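Hypothetical membrane protein (Corynebacterium glutamicum, PDB 6JS9) binds heme through its N-terminal HtaA domain and probably takes part in heme transfer within the corynebacterial heme uptake machinery. Local coordinates at residues F47-R52 against G70-L75; Q63-F68 against K93-G98; D106-E111 against G121-S126. All blocks are in the same frame, centred on the assembly; numbering follows the deposited sequence.

Interaction 1: residues F47-R52 against G70-L75; sequences FAFTPR and GSVHFL
Residues 47-52 and 70-75 run in opposite directions but splay apart instead of pairing: the CA atoms of Phe-49 and Gly-70 are 5.7 Å apart, those of Phe-47 and Val-72 already 8.7 Å, and no hydrogen bond spans the gap. Side chains fill it. Phe-49, its CG anti to the carbonyl carbon (chi1 -52°), presents the edge of its ring to the 70-75 strand. CD1 meets Gly-70 CA at 3.9 Å, an approach that depends on the missing side chain, since a CB on Gly-70 would collide with that ring atom. Farther round the same edge, Phe-49 CZ touches Val-72 CG2 at 3.7 Å, in the plane of the ring. Val-72 has CG1 anti to its backbone N, and so divides its two methyls between two phenylalanines, crossing each at about a right angle. While CG2 goes to Phe-49, CG1 lies 3.8 Å from Phe-47 CE2, reached obliquely. The separation is consistent with the hairpin of strands 48-58 and 63-79 opening here, where strand 33-37 takes over as a partner of 63-79. Thr-50 and Arg-52 keep backbone bonds to Asn-69 and Glu-67, whereas the preceding residues 47-49 bond instead to Trp-15, Ser-41 and Leu-13, and Ile-34 of strand 33-37 packs on both Phe-47 and Val-72. Val-72 CG1 also sits 3.5 Å above the plane of the Phe-74 ring, offset toward its rim. That ring in turn makes an edge-to-face contact with Phe-21, on the helix that carries the heme-binding residues Ser-20 and Tyr-24.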
loop_
_atom_site.group_PDB
_atom_site.type_symbol
_atom_site.label_atom_id
_atom_site.label_comp_id
_atom_site.label_asym_id
_atom_site.label_seq_id
_atom_site.Cartn_x
_atom_site.Cartn_y
_atom_site.Cartn_z
ATOM N N PHE A 47 -3.618 8.200 -1.932
ATOM C CA PHE A 47 -3.859 8.082 -0.498
ATOM C C PHE A 47 -2.636 8.458 0.330
ATOM O O PHE A 47 -1.531 7.967 0.088
ATOM C CB PHE A 47 -4.288 6.655 -0.179
ATOM C CG PHE A 47 -5.497 6.206 -0.955
ATOM C CD1 PHE A 47 -6.415 7.135 -1.433
ATOM C CD2 PHE A 47 -5.722 4.867 -1.189
ATOM C CE1 PHE A 47 -7.531 6.736 -2.149
ATOM C CE2 PHE A 47 -6.844 4.458 -1.903
ATOM C CZ PHE A 47 -7.747 5.401 -2.376
ATOM N N ALA A 48 -2.852 9.328 1.316
ATOM C CA ALA A 48 -1.785 9.901 2.133
ATOM C C ALA A 48 -1.742 9.219 3.500
ATOM O O ALA A 48 -2.731 9.248 4.244
ATOM C CB ALA A 48 -1.988 11.406 2.293
ATOM N N PHE A 49 -0.600 8.617 3.826
ATOM C CA PHE A 49 -0.368 7.944 5.101
ATOM C C PHE A 49 0.726 8.672 5.882
ATOM O O PHE A 49 1.824 8.893 5.359
ATOM C CB PHE A 49 0.040 6.485 4.874
ATOM C CG PHE A 49 -0.908 5.723 3.966
ATOM C CD1 PHE A 49 -2.032 5.078 4.488
ATOM C CD2 PHE A 49 -0.680 5.661 2.603
ATOM C CE1 PHE A 49 -2.915 4.370 3.655
ATOM C CE2 PHE A 49 -1.567 4.949 1.759
ATOM C CZ PHE A 49 -2.681 4.309 2.295
ATOM N N THR A 50 0.424 9.036 7.173
ATOM C CA THR A 50 1.384 9.755 8.002
ATOM C C THR A 50 2.288 8.782 8.761
ATOM O O THR A 50 1.857 7.682 9.113
ATOM C CB THR A 50 0.656 10.652 9.000
ATOM O OG1 THR A 50 -0.116 9.841 9.893
ATOM C CG2 THR A 50 -0.255 11.616 8.272
ATOM N N PRO A 51 3.545 9.165 9.033
ATOM C CA PRO A 51 4.442 8.277 9.795
ATOM C C PRO A 51 3.974 8.113 11.235
ATOM O O PRO A 51 3.540 9.068 11.883
ATOM C CB PRO A 51 5.802 8.993 9.744
ATOM C CG PRO A 51 5.626 10.166 8.817
ATOM C CD PRO A 51 4.170 10.466 8.732
ATOM N N ARG A 52 4.087 6.892 11.746
ATOM C CA ARG A 52 3.642 6.600 13.104
ATOM C C ARG A 52 4.699 7.003 14.134
ATOM O O ARG A 52 5.889 6.740 13.954
ATOM C CB ARG A 52 3.332 5.110 13.228
ATOM C CG ARG A 52 2.160 4.790 14.108
ATOM C CD ARG A 52 1.920 3.305 14.112
ATOM N NE ARG A 52 0.788 2.913 13.279
ATOM C CZ ARG A 52 0.600 1.669 12.850
ATOM N NH1 ARG A 52 1.483 0.733 13.168
ATOM N NH2 ARG A 52 -0.455 1.359 12.100
ATOM N N GLY A 70 -2.750 4.322 8.932
ATOM C CA GLY A 70 -3.802 4.324 7.934
ATOM C C GLY A 70 -4.176 2.935 7.464
ATOM O O GLY A 70 -3.423 1.970 7.604
ATOM N N SER A 71 -5.374 2.835 6.884
ATOM C CA SER A 71 -5.835 1.595 6.264
ATOM C C SER A 71 -6.690 1.938 5.054
ATOM O O SER A 71 -7.219 3.048 4.946
ATOM C CB SER A 71 -6.633 0.731 7.245
ATOM O OG SER A 71 -7.815 1.407 7.643
ATOM N N VAL A 72 -6.812 0.975 4.134
ATOM C CA VAL A 72 -7.650 1.104 2.940
ATOM C C VAL A 72 -8.525 -0.129 2.852
ATOM O O VAL A 72 -8.009 -1.250 2.909
ATOM C CB VAL A 72 -6.826 1.226 1.644
ATOM C CG1 VAL A 72 -7.730 1.618 0.483
ATOM C CG2 VAL A 72 -5.668 2.211 1.814
ATOM N N HIS A 73 -9.835 0.068 2.687
ATOM C CA HIS A 73 -10.791 -1.036 2.614
ATOM C C HIS A 73 -11.490 -1.026 1.254
ATOM O O HIS A 73 -12.307 -0.140 0.983
ATOM C CB HIS A 73 -11.812 -0.947 3.746
ATOM C CG HIS A 73 -12.732 -2.125 3.811
ATOM N ND1 HIS A 73 -13.917 -2.111 4.514
ATOM C CD2 HIS A 73 -12.638 -3.359 3.260
ATOM C CE1 HIS A 73 -14.514 -3.285 4.391
ATOM N NE2 HIS A 73 -13.754 -4.062 3.639
ATOM N N PHE A 74 -11.183 -2.022 0.414
ATOM C CA PHE A 74 -11.807 -2.176 -0.895
ATOM C C PHE A 74 -12.992 -3.138 -0.812
ATOM O O PHE A 74 -12.867 -4.250 -0.288
ATOM C CB PHE A 74 -10.813 -2.717 -1.928
ATOM C CG PHE A 74 -9.566 -1.897 -2.081
ATOM C CD1 PHE A 74 -9.576 -0.728 -2.831
ATOM C CD2 PHE A 74 -8.382 -2.306 -1.499
ATOM C CE1 PHE A 74 -8.412 0.036 -2.973
ATOM C CE2 PHE A 74 -7.210 -1.562 -1.651
ATOM C CZ PHE A 74 -7.232 -0.394 -2.398
ATOM N N LEU A 75 -14.124 -2.722 -1.372
ATOM C CA LEU A 75 -15.315 -3.552 -1.478
ATOM C C LEU A 75 -15.725 -3.616 -2.937
ATOM O O LEU A 75 -15.708 -2.597 -3.632
ATOM C CB LEU A 75 -16.484 -2.992 -0.655
ATOM C CG LEU A 75 -16.430 -3.082 0.867
ATOM C CD1 LEU A 75 -17.599 -2.333 1.493
ATOM C CD2 LEU A 75 -16.399 -4.543 1.343
#

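Interaction 2: residues Q63-F68 against K93-G98; sequences QGTVEF and KMVFNG
Lys-93 runs extended along its neighbour Glu-67, its CG anti to the carbonyl carbon. Its CB starts close to the opposing backbone, near Val-66 O, and 4.1 Å from Thr-65 CG2. Lys-93 CG then meets Glu-67 CG at 3.9 Å, methylene against methylene, the two chains side by side and pointing the same way. CE and NZ at the tip both come to the carboxylate; the ion pair of Lys-93 NZ with Glu-67 OE2 is long, at 4.0 Å, and each charge has another weak, distant partner, Asp-128 for the lysine and Arg-52 for the glutamate. Beneath these side chains lies a regular antiparallel ladder, the open end of the beta hairpin formed by strands 63-79 and 82-97; the N-to-C directions of the short strand segments lie 168° apart, close to exactly antiparallel. Val-66 and Met-94 form a hydrogen-bonded pair with two good bonds lying in the carbonyl planes. The Gly-64 and Phe-96 pair is lopsided: Phe-96 N reaches Gly-64 O at 2.8 Å, almost straight and nearly along the C=O axis, whereas the return bond is weak. The same Gly-64 O lies in the plane of the Phe-96 ring, 3.6 Å from CD1 at its edge. Val-66 CG2 approaches Phe-96 CE1 obliquely, and both side chains belong to the buried face with Met-94, where Leu-149 of strand 146-155 packs against Phe-96 and Met-94. Phe-68 adds its ring edge, CE1 resting 3.9 Å from Met-94 CB. On the Lys-93 face, exposed Gln-63 and Asn-97 lie alongside each other with amide planes 69° apart; a water accepts from Gln-63 NE2 and donates to Asn-97 OD1, joining them.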
loop_
_atom_site.group_PDB
_atom_site.type_symbol
_atom_site.label_atom_id
_atom_site.label_comp_id
_atom_site.label_asym_id
_atom_site.label_seq_id
_atom_site.Cartn_x
_atom_site.Cartn_y
_atom_site.Cartn_z
ATOM N N GLN A 63 19.444 2.571 5.148
ATOM C CA GLN A 63 18.498 1.487 5.384
ATOM C C GLN A 63 17.708 1.750 6.652
ATOM O O GLN A 63 18.258 2.197 7.662
ATOM C CB GLN A 63 19.189 0.094 5.483
ATOM C CG GLN A 63 19.991 -0.252 4.247
ATOM C CD GLN A 63 20.577 -1.645 4.265
ATOM O OE1 GLN A 63 20.346 -2.433 5.186
ATOM N NE2 GLN A 63 21.331 -1.963 3.227
ATOM N N GLY A 64 16.419 1.452 6.588
ATOM C CA GLY A 64 15.550 1.587 7.735
ATOM C C GLY A 64 14.129 1.317 7.313
ATOM O O GLY A 64 13.834 1.139 6.126
ATOM N N THR A 65 13.237 1.301 8.308
ATOM C CA THR A 65 11.812 1.080 8.069
ATOM C C THR A 65 10.991 2.196 8.702
ATOM O O THR A 65 11.263 2.603 9.832
ATOM C CB THR A 65 11.356 -0.270 8.637
ATOM O OG1 THR A 65 12.123 -1.313 8.034
ATOM C CG2 THR A 65 9.884 -0.506 8.351
ATOM N N VAL A 66 9.974 2.676 7.988
ATOM C CA VAL A 66 9.034 3.642 8.547
ATOM C C VAL A 66 7.636 3.033 8.518
ATOM O O VAL A 66 7.139 2.645 7.450
ATOM C CB VAL A 66 9.072 4.981 7.801
ATOM C CG1 VAL A 66 8.088 5.954 8.432
ATOM C CG2 VAL A 66 10.474 5.552 7.827
ATOM N N GLU A 67 7.010 2.942 9.690
ATOM C CA GLU A 67 5.635 2.475 9.798
ATOM C C GLU A 67 4.697 3.671 9.709
ATOM O O GLU A 67 5.002 4.747 10.230
ATOM C CB GLU A 67 5.423 1.737 11.119
ATOM C CG GLU A 67 6.250 0.471 11.251
ATOM C CD GLU A 67 6.013 -0.230 12.571
ATOM O OE1 GLU A 67 5.371 0.371 13.464
ATOM O OE2 GLU A 67 6.460 -1.386 12.709
ATOM N N PHE A 68 3.551 3.473 9.061
ATOM C CA PHE A 68 2.600 4.540 8.770
ATOM C C PHE A 68 1.251 4.272 9.424
ATOM O O PHE A 68 0.873 3.122 9.659
ATOM C CB PHE A 68 2.397 4.693 7.250
ATOM C CG PHE A 68 3.599 5.241 6.541
ATOM C CD1 PHE A 68 4.606 4.394 6.101
ATOM C CD2 PHE A 68 3.737 6.611 6.342
ATOM C CE1 PHE A 68 5.739 4.892 5.467
ATOM C CE2 PHE A 68 4.863 7.126 5.703
ATOM C CZ PHE A 68 5.864 6.260 5.262
ATOM N N LYS A 93 4.085 -0.199 5.716
ATOM C CA LYS A 93 5.472 0.082 6.064
ATOM C C LYS A 93 6.267 0.327 4.793
ATOM O O LYS A 93 6.002 -0.269 3.752
ATOM C CB LYS A 93 6.122 -1.086 6.826
ATOM C CG LYS A 93 5.375 -1.500 8.060
ATOM C CD LYS A 93 5.899 -2.798 8.624
ATOM C CE LYS A 93 4.887 -3.338 9.626
ATOM N NZ LYS A 93 5.412 -4.468 10.448
ATOM N N MET A 94 7.262 1.192 4.882
ATOM C CA MET A 94 8.205 1.368 3.788
ATOM C C MET A 94 9.591 1.003 4.296
ATOM O O MET A 94 10.058 1.566 5.293
ATOM C CB MET A 94 8.161 2.797 3.252
ATOM C CG MET A 94 8.646 2.907 1.838
ATOM S SD MET A 94 8.041 4.411 1.065
ATOM C CE MET A 94 8.946 4.329 -0.475
ATOM N N VAL A 95 10.224 0.031 3.640
ATOM C CA VAL A 95 11.555 -0.455 4.003
ATOM C C VAL A 95 12.535 0.067 2.957
ATOM O O VAL A 95 12.434 -0.286 1.771
ATOM C CB VAL A 95 11.605 -1.989 4.083
ATOM C CG1 VAL A 95 12.974 -2.461 4.609
ATOM C CG2 VAL A 95 10.482 -2.527 4.961
ATOM N N PHE A 96 13.489 0.897 3.392
ATOM C CA PHE A 96 14.391 1.591 2.479
ATOM C C PHE A 96 15.742 0.889 2.388
ATOM O O PHE A 96 16.289 0.420 3.393
ATOM C CB PHE A 96 14.619 3.039 2.915
ATOM C CG PHE A 96 13.371 3.864 2.978
ATOM C CD1 PHE A 96 12.576 3.854 4.115
ATOM C CD2 PHE A 96 13.012 4.680 1.918
ATOM C CE1 PHE A 96 11.438 4.626 4.190
ATOM C CE2 PHE A 96 11.876 5.451 1.984
ATOM C CZ PHE A 96 11.090 5.431 3.124
ATOM N N ASN A 97 16.290 0.851 1.170
ATOM C CA ASN A 97 17.651 0.373 0.904
ATOM C C ASN A 97 18.229 1.286 -0.188
ATOM O O ASN A 97 18.223 0.960 -1.379
ATOM C CB ASN A 97 17.642 -1.103 0.502
ATOM C CG ASN A 97 18.965 -1.573 -0.048
ATOM O OD1 ASN A 97 20.001 -0.934 0.145
ATOM N ND2 ASN A 97 18.938 -2.699 -0.749
ATOM N N GLY A 98 18.721 2.460 0.225
ATOM C CA GLY A 98 19.241 3.423 -0.729
ATOM C C GLY A 98 18.219 3.960 -1.715
ATOM O O GLY A 98 17.225 4.576 -1.311
HETATM O O HOH W 1 21.939 0.174 1.588
#

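Interaction 3: residues D106-E111 against G121-S126; sequences DLVARE and GEYIIS. With HEM (protoporphyrin IX containing Fe), chain C.
Arg-110 runs extended past the carbonyl oxygen of Gly-121 and lies over one face of the Tyr-123 ring. Its NH2 donates to Gly-121 O at 2.9 Å, nearly along the C=O axis and in the guanidinium plane, while CG and CD pass close to the same oxygen. The chain is extended from CG to NE, and chi4 of -87° then turns the guanidinium across the tyrosine. Arg-110 CG sits over the ring face, 4.2 Å from the Tyr-123 centroid, as a CH-pi contact; Arg-110 CZ makes an off-centre cation-pi contact with that centroid, the two planes 39° apart. The hydroxyl of Tyr-123 is bonded to Asp-86, which probably steadies the outer end of the ring and may add to the electrostatic hold on the guanidinium; the Arg-110 side chain itself touches Asp-86. On the same face of the sheet, Val-108 packs CG2 against Ile-125 CD1 at 3.7 Å and CG1 against Tyr-123 CD1. On the other face, the extended end of Ile-124, CD1, reaches Glu-111 CB at 3.5 Å. Behind these side chains the backbones pair antiparallel, with reciprocal bonds of Leu-107 to Ser-126 and of Ala-109 to Ile-124. Past the last bridge, Glu-111 N bonds to Glu-122 O, and a water links Glu-111 O to Gly-121 N. Gly-121 CA comes within 3.4 Å of Glu-111 O, where a CB would clash. At this end Arg-110 O lies 3.3 Å from the vinyl carbon CBB of the heme. Arg-110 and Glu-111 thus belong to the HtaA heme pocket, whose axial ligand is Tyr-24: the segments form an antiparallel strand pair within the larger sheet, its end bordering that pocket.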
loop_
_atom_site.group_PDB
_atom_site.type_symbol
_atom_site.label_atom_id
_atom_site.label_comp_id
_atom_site.label_asym_id
_atom_site.label_seq_id
_atom_site.Cartn_x
_atom_site.Cartn_y
_atom_site.Cartn_z
ATOM N N ASP A 106 -0.178 -5.436 5.729
ATOM C CA ASP A 106 -0.988 -6.545 6.198
ATOM C C ASP A 106 -2.267 -6.545 5.374
ATOM O O ASP A 106 -2.842 -5.485 5.103
ATOM C CB ASP A 106 -1.323 -6.416 7.690
ATOM C CG ASP A 106 -0.129 -6.682 8.610
ATOM O OD1 ASP A 106 0.979 -7.016 8.131
ATOM O OD2 ASP A 106 -0.309 -6.563 9.842
ATOM N N LEU A 107 -2.701 -7.727 4.962
ATOM C CA LEU A 107 -3.887 -7.868 4.136
ATOM C C LEU A 107 -4.874 -8.790 4.826
ATOM O O LEU A 107 -4.493 -9.829 5.375
ATOM C CB LEU A 107 -3.550 -8.441 2.744
ATOM C CG LEU A 107 -2.958 -7.490 1.706
ATOM C CD1 LEU A 107 -2.789 -8.229 0.408
ATOM C CD2 LEU A 107 -3.847 -6.281 1.505
ATOM N N VAL A 108 -6.143 -8.405 4.792
ATOM C CA VAL A 108 -7.249 -9.283 5.139
ATOM C C VAL A 108 -8.182 -9.262 3.936
ATOM O O VAL A 108 -8.800 -8.229 3.644
ATOM C CB VAL A 108 -7.969 -8.832 6.414
ATOM C CG1 VAL A 108 -9.174 -9.711 6.676
ATOM C CG2 VAL A 108 -6.992 -8.849 7.600
ATOM N N ALA A 109 -8.264 -10.380 3.220
ATOM C CA ALA A 109 -8.847 -10.353 1.889
ATOM C C ALA A 109 -9.544 -11.667 1.584
ATOM O O ALA A 109 -8.994 -12.743 1.843
ATOM C CB ALA A 109 -7.775 -10.084 0.824
ATOM N N ARG A 110 -10.746 -11.573 1.016
ATOM C CA ARG A 110 -11.389 -12.769 0.490
ATOM C C ARG A 110 -10.550 -13.346 -0.642
ATOM O O ARG A 110 -10.049 -12.611 -1.499
ATOM C CB ARG A 110 -12.801 -12.461 0.000
ATOM C CG ARG A 110 -13.787 -12.207 1.125
ATOM C CD ARG A 110 -15.203 -12.175 0.618
ATOM N NE ARG A 110 -16.105 -11.620 1.620
ATOM C CZ ARG A 110 -16.694 -12.342 2.567
ATOM N NH1 ARG A 110 -17.506 -11.760 3.443
ATOM N NH2 ARG A 110 -16.471 -13.648 2.637
ATOM N N GLU A 111 -10.367 -14.665 -0.612
ATOM C CA GLU A 111 -9.767 -15.374 -1.733
ATOM C C GLU A 111 -10.610 -15.195 -2.992
ATOM O O GLU A 111 -11.844 -15.211 -2.938
ATOM C CB GLU A 111 -9.648 -16.862 -1.389
ATOM C CG GLU A 111 -8.908 -17.691 -2.416
ATOM C CD GLU A 111 -8.913 -19.176 -2.082
ATOM O OE1 GLU A 111 -9.739 -19.600 -1.240
ATOM O OE2 GLU A 111 -8.089 -19.916 -2.665
ATOM N N GLY A 121 -15.098 -16.251 -1.497
ATOM C CA GLY A 121 -13.957 -16.703 -0.731
ATOM C C GLY A 121 -14.063 -16.351 0.742
ATOM O O GLY A 121 -14.689 -15.363 1.126
ATOM N N GLU A 122 -13.442 -17.188 1.567
ATOM C CA GLU A 122 -13.255 -16.860 2.970
ATOM C C GLU A 122 -12.117 -15.851 3.107
ATOM O O GLU A 122 -11.270 -15.709 2.218
ATOM C CB GLU A 122 -12.948 -18.117 3.789
ATOM C CG GLU A 122 -13.777 -19.350 3.409
ATOM C CD GLU A 122 -14.703 -19.831 4.526
ATOM O OE1 GLU A 122 -15.223 -18.981 5.283
ATOM O OE2 GLU A 122 -14.911 -21.062 4.647
ATOM N N TYR A 123 -12.103 -15.141 4.232
ATOM C CA TYR A 123 -11.039 -14.178 4.482
ATOM C C TYR A 123 -9.705 -14.898 4.669
ATOM O O TYR A 123 -9.619 -15.899 5.389
ATOM C CB TYR A 123 -11.369 -13.329 5.708
ATOM C CG TYR A 123 -12.528 -12.385 5.494
ATOM C CD1 TYR A 123 -12.367 -11.219 4.757
ATOM C CD2 TYR A 123 -13.777 -12.651 6.029
ATOM C CE1 TYR A 123 -13.413 -10.352 4.555
ATOM C CE2 TYR A 123 -14.834 -11.784 5.827
ATOM C CZ TYR A 123 -14.648 -10.640 5.086
ATOM O OH TYR A 123 -15.694 -9.769 4.875
ATOM N N ILE A 124 -8.670 -14.409 3.990
ATOM C CA ILE A 124 -7.299 -14.873 4.176
ATOM C C ILE A 124 -6.514 -13.761 4.857
ATOM O O ILE A 124 -6.511 -12.615 4.384
ATOM C CB ILE A 124 -6.639 -15.244 2.838
ATOM C CG1 ILE A 124 -7.447 -16.304 2.099
ATOM C CG2 ILE A 124 -5.205 -15.709 3.056
ATOM C CD1 ILE A 124 -6.849 -16.648 0.753
ATOM N N ILE A 125 -5.851 -14.094 5.961
ATOM C CA ILE A 125 -4.981 -13.153 6.653
ATOM C C ILE A 125 -3.572 -13.310 6.094
ATOM O O ILE A 125 -2.965 -14.382 6.202
ATOM C CB ILE A 125 -4.991 -13.380 8.172
ATOM C CG1 ILE A 125 -6.405 -13.600 8.698
ATOM C CG2 ILE A 125 -4.329 -12.191 8.874
ATOM C CD1 ILE A 125 -7.320 -12.437 8.487
ATOM N N SER A 126 -3.041 -12.244 5.512
ATOM C CA SER A 126 -1.685 -12.242 4.970
ATOM C C SER A 126 -0.932 -11.102 5.649
ATOM O O SER A 126 -1.069 -9.938 5.261
ATOM C CB SER A 126 -1.705 -12.090 3.448
ATOM O OG SER A 126 -2.469 -13.113 2.845
HETATM C CHA HEM C . -10.581 -7.045 -13.028
HETATM C CHB HEM C . -9.484 -8.455 -8.510
HETATM C CHC HEM C . -13.705 -10.846 -8.107
HETATM C CHD HEM C . -14.589 -9.819 -12.773
HETATM C C1A HEM C . -9.916 -7.191 -11.824
HETATM C C2A HEM C . -8.657 -6.576 -11.455
HETATM C C3A HEM C . -8.343 -6.951 -10.211
HETATM C C4A HEM C . -9.405 -7.828 -9.739
HETATM C CMA HEM C . -7.066 -6.516 -9.440
HETATM C CAA HEM C . -7.853 -5.637 -12.365
HETATM C CBA HEM C . -8.549 -4.278 -12.422
HETATM C CGA HEM C . -7.687 -3.335 -13.212
HETATM O O1A HEM C . -6.764 -2.716 -12.610
HETATM O O2A HEM C . -7.929 -3.223 -14.445
HETATM C C1B HEM C . -10.518 -9.227 -8.020
HETATM C C2B HEM C . -10.534 -9.859 -6.708
HETATM C C3B HEM C . -11.702 -10.526 -6.583
HETATM C C4B HEM C . -12.460 -10.325 -7.817
HETATM C CMB HEM C . -9.360 -9.724 -5.694
HETATM C CAB HEM C . -12.277 -11.369 -5.407
HETATM C CBB HEM C . -11.653 -11.586 -4.241
HETATM C C1C HEM C . -14.325 -10.801 -9.346
HETATM C C2C HEM C . -15.608 -11.379 -9.687
HETATM C C3C HEM C . -15.856 -11.096 -10.980
HETATM C C4C HEM C . -14.739 -10.315 -11.490
HETATM C CMC HEM C . -16.457 -12.171 -8.672
HETATM C CAC HEM C . -17.084 -11.481 -11.849
HETATM C CBC HEM C . -18.100 -12.221 -11.412
HETATM C C1D HEM C . -13.606 -8.967 -13.253
HETATM C C2D HEM C . -13.545 -8.362 -14.580
HETATM C C3D HEM C . -12.436 -7.600 -14.648
HETATM C C4D HEM C . -11.755 -7.690 -13.373
HETATM C CMD HEM C . -14.582 -8.555 -15.715
HETATM C CAD HEM C . -11.942 -6.736 -15.835
HETATM C CBD HEM C . -12.616 -5.371 -15.645
HETATM C CGD HEM C . -12.222 -4.375 -16.711
HETATM O O1D HEM C . -12.971 -3.382 -16.869
HETATM O O2D HEM C . -11.185 -4.558 -17.408
HETATM N NA HEM C . -10.339 -7.939 -10.748
HETATM N NB HEM C . -11.708 -9.541 -8.662
HETATM N NC HEM C . -13.842 -10.149 -10.461
HETATM N ND HEM C . -12.492 -8.520 -12.555
HETATM FE FE HEM C . -12.240 -8.777 -10.506
HETATM O O HOH W 2 -14.405 -14.171 -2.988
#

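Overall arrangement
All three contacts belong to one antiparallel sheet of the HtaA domain. Interactions 1 and 2 share strand 63-79, which pairs with strand 48-58 on one side and 82-97 on the other; their segments alternate along the chain, their centres are about 16 Å apart, and they touch, with a probable hydrogen bond from Arg-52 N to Glu-67 O at 2.8 Å. Interaction 3 follows later in the sequence, on strands 100-110 and 123-127, the first of them the next neighbour of 82-97, with its centre about 17 Å from interaction 1 and about 24 Å from interaction 2. Strand order thus leads from interaction 2, which lies away from the heme site, to interaction 3, which borders the heme.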